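Local coordinates for protein NADP-dependent glyceraldehyde-3-phosphate dehydrogenase (PDB 3PRL) that probably oxidises glyceraldehyde 3-phosphate to 3-phosphoglycerate with NADP+ and without added phosphate, as a member of the aldehyde dehydrogenase family, at residues 27-32 and 187-192; 43-48 and 216-221; 92-97 and 192-197; 335-340 and 364-369; 13-18 and 210-215. All blocks are in the same frame, centred on the assembly; numbering follows the deposited sequence.

Contact 1: residues 27-32 and 187-192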
# COMPACT_ATOMS: atom_id res chain seq x y z
N GLU D 27 -33.90 -34.73 -17.18
CA GLU D 27 -34.09 -35.01 -15.76
C GLU D 27 -34.00 -33.78 -14.86
O GLU D 27 -33.23 -32.84 -15.12
CB GLU D 27 -33.19 -36.15 -15.25
CG GLU D 27 -31.94 -36.42 -16.07
CD GLU D 27 -31.71 -37.91 -16.30
OE1 GLU D 27 -30.59 -38.28 -16.73
OE2 GLU D 27 -32.64 -38.71 -16.08
N ARG D 28 -34.82 -33.79 -13.81
CA ARG D 28 -34.83 -32.76 -12.79
C ARG D 28 -34.64 -33.33 -11.39
O ARG D 28 -34.71 -34.55 -11.18
CB ARG D 28 -36.14 -31.97 -12.85
CG ARG D 28 -36.32 -31.16 -14.12
CD ARG D 28 -37.46 -30.18 -13.99
NE ARG D 28 -37.25 -29.05 -14.88
CZ ARG D 28 -36.61 -27.94 -14.55
NH1 ARG D 28 -36.46 -26.97 -15.44
NH2 ARG D 28 -36.09 -27.79 -13.33
N ILE D 29 -34.37 -32.44 -10.43
CA ILE D 29 -34.30 -32.78 -9.01
C ILE D 29 -35.24 -31.84 -8.27
O ILE D 29 -35.06 -30.62 -8.30
CB ILE D 29 -32.86 -32.62 -8.43
CG1 ILE D 29 -31.84 -33.37 -9.28
CG2 ILE D 29 -32.81 -33.08 -6.96
CD1 ILE D 29 -30.40 -32.97 -9.01
N SER D 30 -36.22 -32.43 -7.59
CA SER D 30 -37.25 -31.69 -6.87
C SER D 30 -36.68 -31.15 -5.57
O SER D 30 -35.89 -31.83 -4.91
CB SER D 30 -38.45 -32.58 -6.54
OG SER D 30 -38.98 -33.19 -7.71
N ILE D 31 -37.12 -29.95 -5.21
CA ILE D 31 -36.66 -29.30 -3.98
C ILE D 31 -37.83 -29.07 -3.05
O ILE D 31 -38.92 -28.70 -3.51
CB ILE D 31 -35.90 -27.98 -4.29
CG1 ILE D 31 -34.52 -28.29 -4.91
CG2 ILE D 31 -35.75 -27.11 -3.02
CD1 ILE D 31 -33.65 -27.06 -5.16
N SER D 32 -37.61 -29.27 -1.76
CA SER D 32 -38.69 -29.13 -0.78
C SER D 32 -38.34 -28.20 0.38
O SER D 32 -37.18 -28.10 0.81
CB SER D 32 -39.09 -30.51 -0.26
OG SER D 32 -39.77 -31.24 -1.26
N PRO D 187 -24.43 -24.16 -7.12
CA PRO D 187 -25.02 -23.98 -5.78
C PRO D 187 -25.16 -25.30 -5.04
O PRO D 187 -25.19 -26.33 -5.67
CB PRO D 187 -26.43 -23.43 -6.08
CG PRO D 187 -26.71 -23.80 -7.48
CD PRO D 187 -25.39 -23.84 -8.19
N ALA D 188 -25.24 -25.27 -3.71
CA ALA D 188 -25.73 -26.44 -3.00
C ALA D 188 -27.12 -26.74 -3.57
O ALA D 188 -27.89 -25.80 -3.88
CB ALA D 188 -25.81 -26.17 -1.52
N THR D 189 -27.45 -28.01 -3.72
CA THR D 189 -28.75 -28.38 -4.31
C THR D 189 -29.90 -27.84 -3.46
O THR D 189 -30.88 -27.29 -3.99
CB THR D 189 -28.86 -29.90 -4.58
OG1 THR D 189 -28.05 -30.24 -5.70
CG2 THR D 189 -30.33 -30.31 -4.88
N GLN D 190 -29.78 -27.99 -2.14
CA GLN D 190 -30.67 -27.28 -1.25
C GLN D 190 -30.14 -25.84 -1.17
O GLN D 190 -29.15 -25.58 -0.47
CB GLN D 190 -30.74 -27.96 0.12
CG GLN D 190 -32.05 -27.67 0.89
CD GLN D 190 -33.29 -28.19 0.17
OE1 GLN D 190 -33.31 -29.31 -0.34
NE2 GLN D 190 -34.35 -27.36 0.14
N GLY D 191 -30.77 -24.94 -1.91
CA GLY D 191 -30.28 -23.57 -2.08
C GLY D 191 -30.14 -23.21 -3.56
O GLY D 191 -30.01 -22.03 -3.92
N SER D 192 -30.17 -24.22 -4.42
CA SER D 192 -30.09 -23.99 -5.85
C SER D 192 -31.19 -23.06 -6.42
O SER D 192 -30.91 -22.30 -7.36
CB SER D 192 -30.08 -25.32 -6.60
OG SER D 192 -28.88 -26.03 -6.31
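I31 points at the bend of 187-192 and meets it with both branches. CD1 ends 3.0 Å from T189 O, a tight methyl-to-carbonyl approach, and reaches S192 CB at 4.2 Å. CG2 lies alongside the carboxamide of Q190, 3.5 Å from NE2, as the two side chains slide past each other in opposite directions. I29 adds a looser touch, its CG2 standing 4.3 Å from T189 CG2. The single polar link is a weak, bent bond from Q190 NE2 to S32 O (3.0 Å, 124° at the hydrogen); the same NE2 also gives a hydrogen bond to E98 O, so the amide bridges strand 28-32 and the end of helix 88-98. Q190 can reach S32 because its chain, with CG anti to the backbone N (chi1 -155°), bends at chi2. Replacing I31 by an alanine removes the methyl that lies beside the Q190 amide and is likely to leave a gap beside T189 O and S192. One step further out, S192 OG bonds to A188 O at 2.6 Å from 45° above that carbonyl plane, and S192 N bonds to T189 O, closing the bend that leads into helix 192-204. T189 itself binds NADP+; methyls set against polar backbone and amide atoms, with one weak polar tether, thus pack against a turn that carries a coenzyme-binding residue.

Contact 2: residues 43-48 and 216-221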
# COMPACT_ATOMS: atom_id res chain seq x y z
N ILE D 43 -34.79 -28.40 -9.96
CA ILE D 43 -33.63 -27.95 -10.74
C ILE D 43 -33.24 -29.05 -11.73
O ILE D 43 -33.53 -30.22 -11.49
CB ILE D 43 -32.43 -27.57 -9.84
CG1 ILE D 43 -31.93 -28.78 -9.04
CG2 ILE D 43 -32.79 -26.39 -8.95
CD1 ILE D 43 -30.60 -28.57 -8.38
N PRO D 44 -32.58 -28.67 -12.84
CA PRO D 44 -32.14 -29.70 -13.79
C PRO D 44 -30.93 -30.46 -13.25
O PRO D 44 -30.00 -29.84 -12.71
CB PRO D 44 -31.75 -28.89 -15.03
CG PRO D 44 -32.26 -27.48 -14.79
CD PRO D 44 -32.25 -27.32 -13.32
N ALA D 45 -30.95 -31.78 -13.37
CA ALA D 45 -29.79 -32.61 -13.06
C ALA D 45 -28.96 -32.77 -14.33
O ALA D 45 -29.38 -33.44 -15.27
CB ALA D 45 -30.21 -33.96 -12.52
N LEU D 46 -27.79 -32.13 -14.35
CA LEU D 46 -26.98 -32.03 -15.58
C LEU D 46 -26.04 -33.20 -15.76
O LEU D 46 -25.70 -33.91 -14.80
CB LEU D 46 -26.18 -30.71 -15.62
CG LEU D 46 -26.89 -29.40 -16.00
CD1 LEU D 46 -25.88 -28.25 -16.10
CD2 LEU D 46 -27.69 -29.52 -17.31
N SER D 47 -25.63 -33.39 -17.02
CA SER D 47 -24.75 -34.49 -17.45
C SER D 47 -23.29 -34.03 -17.57
O SER D 47 -22.99 -32.84 -17.42
CB SER D 47 -25.24 -35.06 -18.79
OG SER D 47 -25.21 -34.07 -19.82
N GLN D 48 -22.39 -34.98 -17.86
CA GLN D 48 -20.96 -34.68 -18.02
C GLN D 48 -20.67 -33.73 -19.18
O GLN D 48 -19.77 -32.89 -19.09
CB GLN D 48 -20.14 -35.97 -18.13
CG GLN D 48 -19.78 -36.59 -16.76
CD GLN D 48 -19.07 -37.93 -16.86
OE1 GLN D 48 -19.58 -38.89 -17.45
NE2 GLN D 48 -17.88 -38.00 -16.27
N THR D 216 -26.04 -27.25 -12.33
CA THR D 216 -26.75 -27.96 -11.29
C THR D 216 -26.77 -29.45 -11.62
O THR D 216 -26.74 -29.85 -12.78
CB THR D 216 -28.19 -27.43 -11.07
OG1 THR D 216 -28.90 -27.45 -12.31
CG2 THR D 216 -28.16 -26.00 -10.51
N GLY D 217 -26.84 -30.27 -10.59
CA GLY D 217 -26.76 -31.69 -10.77
C GLY D 217 -26.60 -32.33 -9.42
O GLY D 217 -26.24 -31.66 -8.45
N ARG D 218 -26.86 -33.63 -9.38
CA ARG D 218 -26.86 -34.39 -8.14
C ARG D 218 -25.71 -34.00 -7.18
O ARG D 218 -25.94 -33.36 -6.15
CB ARG D 218 -26.90 -35.89 -8.46
CG ARG D 218 -27.97 -36.24 -9.50
CD ARG D 218 -28.79 -37.47 -9.09
NE ARG D 218 -29.36 -37.31 -7.75
CZ ARG D 218 -30.66 -37.26 -7.47
NH1 ARG D 218 -31.07 -37.11 -6.22
NH2 ARG D 218 -31.57 -37.37 -8.45
N GLY D 219 -24.48 -34.35 -7.55
CA GLY D 219 -23.33 -34.07 -6.69
C GLY D 219 -22.32 -35.19 -6.75
O GLY D 219 -21.43 -35.29 -5.89
N SER D 220 -22.47 -36.05 -7.75
CA SER D 220 -21.46 -37.04 -8.12
C SER D 220 -21.39 -37.16 -9.64
O SER D 220 -20.31 -37.27 -10.21
CB SER D 220 -21.75 -38.39 -7.47
OG SER D 220 -21.11 -38.47 -6.21
N VAL D 221 -22.55 -37.14 -10.28
CA VAL D 221 -22.64 -37.07 -11.74
C VAL D 221 -21.88 -35.84 -12.24
O VAL D 221 -21.46 -35.78 -13.40
CB VAL D 221 -24.11 -37.00 -12.19
CG1 VAL D 221 -24.26 -37.50 -13.63
CG2 VAL D 221 -24.99 -37.83 -11.26
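A45 and G217 are in contact, with their CA atoms 3.9 Å apart, where the end of strand 39-44 passes the loop after strand 212-214. L46 N donates to T216 O across 3.0 Å, tilted 21° from the carbonyl plane. At G217 a CB would come about 3.4 Å from L46 N, so the closeness of the chains suits a residue without a side chain. T216 completes the link with its hydroxyl: OG1 donates to P44 O at 2.7 Å, in the carbonyl plane. That reach follows from chi1 of 55°, which sets OG1 in the crowded position between the backbone N and the carbonyl carbon. P44 O and L46 N are thus both gripped by one threonine, whereas T216 N is buried with no partner. Beside this link I43 CD1 rests 3.8 Å from T216 CB, and L46 folds its CB and CG over T216 O, CB at only 3.0 Å. Towards solvent, V221 CG1 approaches L46 O at 4.0 Å and Q48 touches V221 O with its CG, at 3.8 Å. The loop also carries G219, which binds NADP+. As is usual in Rossmann-like folds, the coenzyme-binding loop follows a strand of the sheet, and here it is pinned to the end of an inner strand of the small N-terminal sheet.

Contact 3: residues 92-97 and 192-197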
# COMPACT_ATOMS: atom_id res chain seq x y z
N GLY D 92 -35.71 -13.05 -0.92
CA GLY D 92 -35.76 -13.32 0.52
C GLY D 92 -36.75 -14.42 0.90
O GLY D 92 -36.38 -15.35 1.61
N GLU D 93 -37.98 -14.33 0.41
CA GLU D 93 -39.00 -15.36 0.67
C GLU D 93 -38.59 -16.76 0.22
O GLU D 93 -38.88 -17.75 0.90
CB GLU D 93 -40.39 -14.98 0.10
CG GLU D 93 -40.50 -14.80 -1.45
CD GLU D 93 -40.66 -16.10 -2.25
OE1 GLU D 93 -40.62 -16.04 -3.50
OE2 GLU D 93 -40.84 -17.18 -1.65
N LEU D 94 -37.92 -16.84 -0.94
CA LEU D 94 -37.46 -18.12 -1.47
C LEU D 94 -36.43 -18.72 -0.51
O LEU D 94 -36.51 -19.89 -0.14
CB LEU D 94 -36.87 -17.97 -2.88
CG LEU D 94 -36.77 -19.22 -3.75
CD1 LEU D 94 -38.14 -19.71 -4.20
CD2 LEU D 94 -35.92 -18.94 -4.97
N ILE D 95 -35.48 -17.89 -0.10
CA ILE D 95 -34.51 -18.32 0.91
C ILE D 95 -35.17 -18.87 2.19
O ILE D 95 -34.85 -19.98 2.61
CB ILE D 95 -33.48 -17.22 1.26
CG1 ILE D 95 -32.72 -16.79 0.01
CG2 ILE D 95 -32.53 -17.74 2.34
CD1 ILE D 95 -31.88 -15.51 0.20
N MET D 96 -36.08 -18.11 2.82
CA MET D 96 -36.68 -18.61 4.07
C MET D 96 -37.33 -19.99 3.92
O MET D 96 -37.15 -20.84 4.78
CB MET D 96 -37.60 -17.61 4.81
CG MET D 96 -38.67 -16.95 4.00
SD MET D 96 -40.26 -16.73 4.84
CE MET D 96 -41.30 -16.91 3.40
N HIS D 97 -38.03 -20.21 2.81
CA HIS D 97 -38.65 -21.52 2.56
C HIS D 97 -37.59 -22.60 2.29
O HIS D 97 -37.59 -23.64 2.96
CB HIS D 97 -39.65 -21.48 1.39
CG HIS D 97 -40.96 -20.84 1.72
ND1 HIS D 97 -41.48 -19.79 0.99
CD2 HIS D 97 -41.87 -21.11 2.69
CE1 HIS D 97 -42.65 -19.43 1.50
NE2 HIS D 97 -42.91 -20.22 2.53
N SER D 192 -30.17 -24.22 -4.42
CA SER D 192 -30.09 -23.99 -5.85
C SER D 192 -31.19 -23.06 -6.42
O SER D 192 -30.91 -22.30 -7.36
CB SER D 192 -30.08 -25.32 -6.60
OG SER D 192 -28.88 -26.03 -6.31
N LEU D 193 -32.42 -23.11 -5.89
CA LEU D 193 -33.46 -22.19 -6.39
C LEU D 193 -33.15 -20.72 -6.06
O LEU D 193 -33.34 -19.84 -6.92
CB LEU D 193 -34.86 -22.52 -5.87
CG LEU D 193 -35.47 -23.92 -5.96
CD1 LEU D 193 -36.72 -23.94 -5.11
CD2 LEU D 193 -35.78 -24.34 -7.41
N SER D 194 -32.73 -20.46 -4.82
CA SER D 194 -32.36 -19.11 -4.40
C SER D 194 -31.16 -18.60 -5.20
O SER D 194 -31.19 -17.48 -5.70
CB SER D 194 -32.09 -19.03 -2.90
OG SER D 194 -33.26 -19.34 -2.14
N GLY D 195 -30.12 -19.42 -5.34
CA GLY D 195 -29.00 -19.08 -6.21
C GLY D 195 -29.38 -18.86 -7.68
O GLY D 195 -28.79 -18.02 -8.35
N ILE D 196 -30.36 -19.61 -8.20
CA ILE D 196 -30.77 -19.39 -9.59
C ILE D 196 -31.42 -18.01 -9.71
O ILE D 196 -31.04 -17.22 -10.57
CB ILE D 196 -31.64 -20.55 -10.18
CG1 ILE D 196 -30.83 -21.86 -10.29
CG2 ILE D 196 -32.13 -20.20 -11.56
CD1 ILE D 196 -31.72 -23.12 -10.47
N LYS D 197 -32.35 -17.71 -8.80
CA LYS D 197 -32.98 -16.38 -8.73
C LYS D 197 -31.95 -15.27 -8.56
O LYS D 197 -32.10 -14.21 -9.15
CB LYS D 197 -34.03 -16.29 -7.61
CG LYS D 197 -35.36 -16.95 -7.92
CD LYS D 197 -36.13 -16.19 -8.99
CE LYS D 197 -37.35 -16.95 -9.46
NZ LYS D 197 -37.86 -16.36 -10.72
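The flat group that meets the other helix is the peptide joining L193 to S194: L94 CD2 lies over its face, 3.4 Å from L193 O and 3.5 Å from S194 N. The ring of H97 leads away from helix 192-204; M96 CE sits 3.4 Å above one of its faces, offset toward the rim, and E93 OE2 lies in plane at the edge. L94 makes the main apolar contact across the interface. With CG anti to the backbone N (chi1 -160°), its CD2 branch is driven in among L193 CB, the S194 amide and the aliphatic start of K197, whose CG stands 3.6 Å away. K197 then bends at chi2 and carries its amine off, toward a long, weak ion pair with E200. Next to L94, S194 OG lies against I95: it is 3.4 Å from I95 CG1 and close to I95 N, but at an angle too poor for a hydrogen bond there. Its real partner is E98, whose carboxylate takes S194 OG with one oxygen and L193 N with the other, so that the end of helix 88-98 holds the first turn of helix 192-204. The backbones come nearest at S194 and I95, with CA atoms 5.8 Å apart, and the axes of the two segments approach to 9.0 Å. Segments 92-97 and 192-197 run nearly antiparallel, at 166°, helix 192-204 being the one that follows the NADP+-binding turn of the Rossmann-like domain.

Contact 4: residues 335-340 and 364-369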
# COMPACT_ATOMS: atom_id res chain seq x y z
N ILE D 335 -31.76 -28.29 8.51
CA ILE D 335 -31.85 -28.52 7.07
C ILE D 335 -32.52 -29.84 6.63
O ILE D 335 -33.33 -29.84 5.71
CB ILE D 335 -30.46 -28.34 6.40
CG1 ILE D 335 -30.58 -28.07 4.89
CG2 ILE D 335 -29.56 -29.52 6.73
CD1 ILE D 335 -31.40 -26.84 4.54
N ASP D 336 -32.17 -30.96 7.27
CA ASP D 336 -32.76 -32.26 6.90
C ASP D 336 -32.79 -33.31 8.03
O ASP D 336 -32.35 -33.02 9.16
CB ASP D 336 -32.14 -32.80 5.58
CG ASP D 336 -30.66 -33.20 5.69
OD1 ASP D 336 -29.98 -32.87 6.69
OD2 ASP D 336 -30.17 -33.85 4.75
N GLU D 337 -33.34 -34.49 7.72
CA GLU D 337 -33.44 -35.66 8.63
C GLU D 337 -32.10 -36.10 9.17
O GLU D 337 -31.93 -36.29 10.37
CB GLU D 337 -34.01 -36.90 7.93
CG GLU D 337 -34.89 -36.70 6.71
CD GLU D 337 -36.33 -36.49 7.08
OE1 GLU D 337 -37.11 -37.47 7.04
OE2 GLU D 337 -36.67 -35.34 7.43
N LYS D 338 -31.18 -36.32 8.23
CA LYS D 338 -29.81 -36.74 8.51
C LYS D 338 -29.21 -35.87 9.59
O LYS D 338 -28.70 -36.37 10.60
CB LYS D 338 -28.97 -36.62 7.23
CG LYS D 338 -27.96 -37.75 6.97
CD LYS D 338 -26.94 -37.95 8.10
CE LYS D 338 -26.04 -39.18 7.85
NZ LYS D 338 -24.80 -38.86 7.06
N SER D 339 -29.27 -34.55 9.37
CA SER D 339 -28.62 -33.57 10.24
C SER D 339 -29.19 -33.61 11.65
O SER D 339 -28.43 -33.69 12.63
CB SER D 339 -28.73 -32.16 9.64
OG SER D 339 -28.65 -31.18 10.65
N ALA D 340 -30.52 -33.60 11.76
CA ALA D 340 -31.20 -33.71 13.05
C ALA D 340 -30.86 -35.03 13.78
O ALA D 340 -30.55 -35.02 14.97
CB ALA D 340 -32.71 -33.56 12.87
N GLN D 364 -39.13 -32.38 17.57
CA GLN D 364 -40.22 -33.01 16.84
C GLN D 364 -39.92 -33.04 15.34
O GLN D 364 -40.29 -32.11 14.61
CB GLN D 364 -41.55 -32.31 17.13
CG GLN D 364 -41.59 -31.60 18.48
CD GLN D 364 -42.84 -31.92 19.29
OE1 GLN D 364 -43.70 -32.69 18.87
NE2 GLN D 364 -42.93 -31.33 20.49
N GLY D 365 -39.25 -34.10 14.90
CA GLY D 365 -38.86 -34.26 13.49
C GLY D 365 -37.62 -33.46 13.11
O GLY D 365 -36.50 -33.78 13.52
N ASN D 366 -37.84 -32.42 12.30
CA ASN D 366 -36.80 -31.46 11.89
C ASN D 366 -36.52 -30.39 12.94
O ASN D 366 -35.40 -29.90 13.05
CB ASN D 366 -37.26 -30.74 10.62
CG ASN D 366 -36.84 -31.44 9.35
OD1 ASN D 366 -36.45 -30.79 8.37
ND2 ASN D 366 -36.93 -32.77 9.34
N LEU D 367 -37.56 -30.00 13.68
CA LEU D 367 -37.49 -28.89 14.62
C LEU D 367 -36.87 -29.34 15.95
O LEU D 367 -37.38 -30.25 16.61
CB LEU D 367 -38.89 -28.30 14.84
CG LEU D 367 -39.14 -26.98 15.59
CD1 LEU D 367 -38.51 -25.80 14.88
CD2 LEU D 367 -40.66 -26.76 15.78
N LEU D 368 -35.75 -28.73 16.31
CA LEU D 368 -35.09 -29.00 17.58
C LEU D 368 -35.12 -27.80 18.51
O LEU D 368 -34.80 -26.68 18.10
CB LEU D 368 -33.65 -29.42 17.37
CG LEU D 368 -33.35 -30.91 17.30
CD1 LEU D 368 -33.60 -31.45 15.90
CD2 LEU D 368 -31.91 -31.15 17.73
N SER D 369 -35.51 -28.04 19.76
CA SER D 369 -35.41 -27.05 20.82
C SER D 369 -33.97 -26.62 21.00
O SER D 369 -33.07 -27.44 20.83
CB SER D 369 -35.94 -27.61 22.15
OG SER D 369 -37.35 -27.50 22.24
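A340, in the first turn of helix 337-352, faces the tip of a beta hairpin closed by a type II' turn from Q364 to L367, with its CA 6.1 Å from that of N366. The hairpin is tied by Q364 N to L367 O at 2.9 Å, and G365 takes the second turn position with a positive phi, a conformation that favours glycine. It leads into strand 367-374, part of the sheet that in this family belongs to the catalytic domain. The methyl of A340 packs on the turn, 3.9 Å from G365 O, an oxygen that accepts a hydrogen bond from R363. N366 fills the angle between turn and helix start. Its amide reaches back toward the I335 to D336 backbone and crosses the carboxylate of E337 obliquely, the two planes 57° apart. E337 springs from a CB directed away from the hairpin, and a bend at chi2 (-86°) brings its acid end round toward N366. The backbone of N366 is also bonded to V334, which fixes the turn against the segment leading into the helix, while I335 turns to the NADP+-binding F162. D336 caps the helix: S339 N reaches its OD1 at 3.2 Å, from 50° above the carboxylate plane. Deeper in, L368 sends CD1 to within 3.8 Å of A340 CB.

Contact 5: residues 13-18 and 210-215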
# COMPACT_ATOMS: atom_id res chain seq x y z
N ASN D 13 -34.82 -23.20 -14.59
CA ASN D 13 -33.84 -23.54 -15.61
C ASN D 13 -32.43 -23.05 -15.23
O ASN D 13 -32.27 -22.22 -14.31
CB ASN D 13 -34.29 -23.01 -16.97
CG ASN D 13 -35.20 -24.01 -17.73
OD1 ASN D 13 -35.73 -24.98 -17.17
ND2 ASN D 13 -35.39 -23.75 -19.03
N ILE D 14 -31.42 -23.59 -15.91
CA ILE D 14 -30.03 -23.19 -15.71
C ILE D 14 -29.56 -22.29 -16.83
O ILE D 14 -30.09 -22.36 -17.94
CB ILE D 14 -29.06 -24.42 -15.56
CG1 ILE D 14 -29.02 -25.30 -16.82
CG2 ILE D 14 -29.41 -25.24 -14.32
CD1 ILE D 14 -27.81 -25.03 -17.73
N LEU D 15 -28.56 -21.47 -16.53
CA LEU D 15 -27.95 -20.58 -17.50
C LEU D 15 -26.70 -21.18 -18.10
O LEU D 15 -25.75 -21.53 -17.39
CB LEU D 15 -27.58 -19.24 -16.83
CG LEU D 15 -26.96 -18.15 -17.70
CD1 LEU D 15 -27.94 -17.60 -18.74
CD2 LEU D 15 -26.47 -17.02 -16.81
N ARG D 16 -26.72 -21.30 -19.42
CA ARG D 16 -25.54 -21.59 -20.22
C ARG D 16 -25.52 -20.64 -21.42
O ARG D 16 -26.52 -20.49 -22.12
CB ARG D 16 -25.55 -23.04 -20.70
CG ARG D 16 -24.27 -23.42 -21.44
CD ARG D 16 -24.28 -24.85 -21.98
NE ARG D 16 -25.40 -25.07 -22.90
CZ ARG D 16 -26.45 -25.83 -22.63
NH1 ARG D 16 -27.41 -25.95 -23.54
NH2 ARG D 16 -26.53 -26.49 -21.48
N ASN D 17 -24.38 -19.98 -21.64
CA ASN D 17 -24.14 -19.13 -22.82
C ASN D 17 -25.21 -18.06 -23.11
O ASN D 17 -25.52 -17.77 -24.27
CB ASN D 17 -23.88 -20.01 -24.06
CG ASN D 17 -22.68 -20.93 -23.89
OD1 ASN D 17 -21.76 -20.64 -23.12
ND2 ASN D 17 -22.67 -22.03 -24.62
N GLY D 18 -25.78 -17.49 -22.05
CA GLY D 18 -26.76 -16.41 -22.19
C GLY D 18 -28.21 -16.86 -22.22
O GLY D 18 -29.11 -16.08 -21.88
N GLY D 210 -22.09 -16.27 -21.30
CA GLY D 210 -20.95 -17.10 -20.88
C GLY D 210 -20.23 -16.72 -19.59
O GLY D 210 -19.72 -17.60 -18.88
N ILE D 211 -20.17 -15.43 -19.28
CA ILE D 211 -19.45 -14.91 -18.09
C ILE D 211 -19.84 -15.60 -16.80
O ILE D 211 -19.00 -15.86 -15.93
CB ILE D 211 -19.67 -13.38 -17.93
CG1 ILE D 211 -19.37 -12.65 -19.23
CG2 ILE D 211 -18.82 -12.82 -16.78
CD1 ILE D 211 -18.07 -13.06 -19.88
N ILE D 212 -21.14 -15.87 -16.69
CA ILE D 212 -21.73 -16.67 -15.64
C ILE D 212 -22.48 -17.86 -16.25
O ILE D 212 -23.36 -17.69 -17.11
CB ILE D 212 -22.68 -15.82 -14.72
CG1 ILE D 212 -23.33 -16.68 -13.61
CG2 ILE D 212 -23.74 -15.07 -15.54
CD1 ILE D 212 -22.36 -17.07 -12.49
N GLN D 213 -22.09 -19.06 -15.83
CA GLN D 213 -22.80 -20.30 -16.15
C GLN D 213 -23.24 -20.95 -14.84
O GLN D 213 -22.49 -20.95 -13.86
CB GLN D 213 -21.89 -21.25 -16.93
CG GLN D 213 -21.07 -20.57 -18.04
CD GLN D 213 -21.85 -20.36 -19.32
OE1 GLN D 213 -22.97 -19.80 -19.32
NE2 GLN D 213 -21.28 -20.81 -20.44
N VAL D 214 -24.47 -21.48 -14.82
CA VAL D 214 -24.96 -22.21 -13.64
C VAL D 214 -24.96 -23.70 -13.92
O VAL D 214 -25.54 -24.15 -14.90
CB VAL D 214 -26.39 -21.78 -13.20
CG1 VAL D 214 -26.78 -22.46 -11.87
CG2 VAL D 214 -26.49 -20.26 -13.09
N VAL D 215 -24.25 -24.46 -13.09
CA VAL D 215 -24.26 -25.90 -13.23
C VAL D 215 -24.99 -26.48 -12.05
O VAL D 215 -24.65 -26.22 -10.92
CB VAL D 215 -22.83 -26.50 -13.40
CG1 VAL D 215 -22.27 -26.15 -14.78
CG2 VAL D 215 -21.88 -26.03 -12.28
O HOH W 1 -23.97 -17.19 -19.48
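Polar side-chain bonds join N17 and Q213 through a two-point grip. N17 N donates to Q213 OE1 at 2.7 Å, in the carbonyl plane and on a lone pair, while Q213 NE2 returns a bond of 2.7 Å to N17 OD1, arriving 43° above that amide plane. Q213 reaches this place by folding at chi2 (-81°), and its NE2 has a further, weak bond to A54 O. A leucine at Q213 would probably leave both N17 N and N17 OD1 without their mates and set the turn after strand 10-16 free to shift. Between the backbones stands one firm bond, V214 N to L15 O at 2.9 Å; the same carbonyl also receives a CA-H...O contact from Q213. The strand segments lie at 137° and share just this one backbone bond, consistent with their belonging to different sheets: strand 212-214 pairs in parallel with strand 182-186 in the sheet of the Rossmann-like domain, and strand 10-16 belongs to the small N-terminal sheet. A water bridges farther along, accepting from G18 N and from G210 N (2.8 Å) and donating to I212 O. Among the apolar pairs, L15 crosses I212 at about a right angle, its CD2 touching I212 CG2 at 3.6 Å, and L15 CB meets V214 CG2 at 4.0 Å. Of a different kind is the approach of I14, which presses its CB against V214 O (3.6 Å), a buried carbonyl with no polar partner.

How the contacts relate
From the N terminus, strand 10-16 opens the loop that contact 5 closes at 210-215. Contact 1 starts at 27-32 and closes at 187-192, nested within contact 5. Contact 2 runs from 43-48 to 216-221 and crosses both, since it opens inside each and closes after each. Contact 3, from 92-97 to 192-197, nests inside contacts 2 and 5 but crosses contact 1, with which it shares S192. These four interlocked loops bind the small N-terminal sheet and helix 88-98 to the Rossmann-like coenzyme domain. Contact 4 follows in series, in the catalytic domain, joining helix 337-352 to the hairpin at 364-369, and touches the rest only where I335 meets Q190 of contact 1.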